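Local coordinates for DUF1254 domain-containing protein (Vibrio parahaemolyticus, PDB 3U07) that is of unknown function but combines a DUF1254 region with a DUF1214 region in a single chain that carries a disulfide bond, at residues Y108-T113 and W307-I312. The protein carries 2 engineered substitutions. Sequence-based numbering, arbitrary orientation.
Sequences YWILHT and WGLPPI
H112 and L309 meet where segment 307-312, within the loop that links helix 295-305 to strand 315-319, passes over one side of a four-stranded antiparallel sheet, a worked example of a methyl group seated on an aromatic face. The CH-pi contact dominates. CD2 of L309 stands 3.3 Å from the centroid of the H112 imidazole and 17° off the ring normal, displaced toward the rim at ND1 and CG. CG of H112 lies anti to its backbone N (chi1 176°), which sets the start of the ring 3.3 Å from CD2 of L309, and the leucine and the imidazole run past one another in opposing senses. Apolar packing extends the contact along the strand: I110 and L309 reach tip to tip, CD1 of I110 lying 3.7 Å from CD2 of L309, so one methyl serves both strand residues. No hydrogen bond joins the two segments. NE2 of H112 is hydrogen-bonded to OG1 of T120 on the adjoining strand 120-125, a bond that should limit rotation of the ring beneath the leucine. Two carbonyl oxygens and a proline also border the ring. The W307 O atom sits at the ring edge, near its plane, 3.7 Å from CE1 of H112, and G308 O lies obliquely 3.9 Å from the same carbon, while CD of P310 approaches NE2 of H112 at 4.2 Å.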
loop_
_atom_site.group_PDB
_atom_site.type_symbol
_atom_site.label_atom_id
_atom_site.label_comp_id
_atom_site.label_asym_id
_atom_site.label_seq_id
_atom_site.Cartn_x
_atom_site.Cartn_y
_atom_site.Cartn_z
ATOM N N TYR A 108 7.516 13.274 8.742
ATOM C CA TYR A 108 6.504 12.694 7.866
ATOM C C TYR A 108 5.829 11.535 8.595
ATOM O O TYR A 108 6.484 10.769 9.303
ATOM C CB TYR A 108 7.126 12.144 6.577
ATOM C CG TYR A 108 6.126 11.436 5.679
ATOM C CD1 TYR A 108 5.347 12.151 4.770
ATOM C CD2 TYR A 108 5.922 10.061 5.774
ATOM C CE1 TYR A 108 4.387 11.515 3.982
ATOM C CE2 TYR A 108 4.959 9.414 4.987
ATOM C CZ TYR A 108 4.197 10.149 4.097
ATOM O OH TYR A 108 3.235 9.530 3.323
ATOM N N TRP A 109 4.517 11.425 8.426
ATOM C CA TRP A 109 3.749 10.336 9.025
ATOM C C TRP A 109 2.482 10.159 8.221
ATOM O O TRP A 109 2.023 11.089 7.554
ATOM C CB TRP A 109 3.378 10.626 10.481
ATOM C CG TRP A 109 2.492 11.827 10.663
ATOM C CD1 TRP A 109 2.887 13.124 10.819
ATOM C CD2 TRP A 109 1.060 11.835 10.708
ATOM N NE1 TRP A 109 1.792 13.941 10.964
ATOM C CE2 TRP A 109 0.658 13.176 10.902
ATOM C CE3 TRP A 109 0.080 10.839 10.609
ATOM C CZ2 TRP A 109 -0.688 13.547 10.995
ATOM C CZ3 TRP A 109 -1.258 11.207 10.701
ATOM C CH2 TRP A 109 -1.629 12.550 10.894
ATOM N N ILE A 110 1.921 8.960 8.273
ATOM C CA ILE A 110 0.695 8.692 7.542
ATOM C C ILE A 110 -0.065 7.516 8.139
ATOM O O ILE A 110 0.537 6.524 8.559
ATOM C CB ILE A 110 0.994 8.402 6.045
ATOM C CG1 ILE A 110 -0.312 8.209 5.275
ATOM C CG2 ILE A 110 1.897 7.174 5.917
ATOM C CD1 ILE A 110 -0.144 8.298 3.781
ATOM N N LEU A 111 -1.384 7.664 8.227
ATOM C CA LEU A 111 -2.258 6.595 8.707
ATOM C C LEU A 111 -2.994 6.207 7.424
ATOM O O LEU A 111 -3.734 7.007 6.854
ATOM C CB LEU A 111 -3.241 7.104 9.763
ATOM C CG LEU A 111 -4.392 6.163 10.152
ATOM C CD1 LEU A 111 -3.847 4.815 10.611
ATOM C CD2 LEU A 111 -5.214 6.815 11.255
ATOM N N HIS A 112 -2.773 4.983 6.964
ATOM C CA HIS A 112 -3.367 4.518 5.717
ATOM C C HIS A 112 -4.249 3.288 5.921
ATOM O O HIS A 112 -3.792 2.276 6.446
ATOM C CB HIS A 112 -2.229 4.206 4.741
ATOM C CG HIS A 112 -2.675 3.630 3.436
ATOM N ND1 HIS A 112 -1.922 2.706 2.741
ATOM C CD2 HIS A 112 -3.778 3.854 2.687
ATOM C CE1 HIS A 112 -2.545 2.384 1.623
ATOM N NE2 HIS A 112 -3.676 3.068 1.566
ATOM N N THR A 113 -5.510 3.376 5.503
ATOM C CA THR A 113 -6.427 2.252 5.644
ATOM C C THR A 113 -7.050 1.906 4.308
ATOM O O THR A 113 -7.295 2.784 3.483
ATOM C CB THR A 113 -7.573 2.552 6.658
ATOM O OG1 THR A 113 -8.260 3.749 6.268
ATOM C CG2 THR A 113 -7.020 2.726 8.073
ATOM N N TRP A 307 -1.996 -3.432 -1.715
ATOM C CA TRP A 307 -1.942 -2.595 -0.518
ATOM C C TRP A 307 -1.140 -1.304 -0.711
ATOM O O TRP A 307 -0.822 -0.613 0.255
ATOM C CB TRP A 307 -1.365 -3.390 0.662
ATOM C CG TRP A 307 -2.077 -4.687 0.924
ATOM C CD1 TRP A 307 -1.514 -5.931 1.009
ATOM C CD2 TRP A 307 -3.487 -4.874 1.117
ATOM N NE1 TRP A 307 -2.482 -6.879 1.247
ATOM C CE2 TRP A 307 -3.699 -6.256 1.326
ATOM C CE3 TRP A 307 -4.588 -4.005 1.156
ATOM C CZ2 TRP A 307 -4.973 -6.793 1.545
ATOM C CZ3 TRP A 307 -5.855 -4.541 1.377
ATOM C CH2 TRP A 307 -6.032 -5.922 1.576
ATOM N N GLY A 308 -0.828 -0.978 -1.961
ATOM C CA GLY A 308 -0.069 0.227 -2.233
ATOM C C GLY A 308 -0.835 1.522 -2.023
ATOM O O GLY A 308 -2.056 1.590 -2.199
ATOM N N LEU A 309 -0.100 2.554 -1.625
ATOM C CA LEU A 309 -0.664 3.882 -1.396
ATOM C C LEU A 309 -1.019 4.552 -2.717
ATOM O O LEU A 309 -0.403 4.275 -3.746
ATOM C CB LEU A 309 0.356 4.777 -0.687
ATOM C CG LEU A 309 0.518 4.728 0.830
ATOM C CD1 LEU A 309 1.810 5.421 1.226
ATOM C CD2 LEU A 309 -0.676 5.413 1.495
ATOM N N PRO A 310 -2.039 5.423 -2.709
ATOM C CA PRO A 310 -2.413 6.119 -3.942
ATOM C C PRO A 310 -1.167 6.948 -4.287
ATOM O O PRO A 310 -0.491 7.456 -3.395
ATOM C CB PRO A 310 -3.586 6.989 -3.501
ATOM C CG PRO A 310 -4.238 6.127 -2.430
ATOM C CD PRO A 310 -3.036 5.649 -1.646
ATOM N N PRO A 311 -0.852 7.101 -5.578
ATOM C CA PRO A 311 0.335 7.871 -5.971
ATOM C C PRO A 311 0.529 9.285 -5.417
ATOM O O PRO A 311 1.666 9.745 -5.311
ATOM C CB PRO A 311 0.274 7.839 -7.498
ATOM C CG PRO A 311 -1.188 7.686 -7.783
ATOM C CD PRO A 311 -1.611 6.670 -6.763
ATOM N N ILE A 312 -0.553 9.970 -5.057
ATOM C CA ILE A 312 -0.437 11.327 -4.524
ATOM C C ILE A 312 0.229 11.325 -3.148
ATOM O O ILE A 312 0.800 12.328 -2.727
ATOM C CB ILE A 312 -1.825 12.023 -4.432
ATOM C CG1 ILE A 312 -1.646 13.507 -4.084
ATOM C CG2 ILE A 312 -2.692 11.334 -3.387
ATOM C CD1 ILE A 312 -2.932 14.320 -4.179
#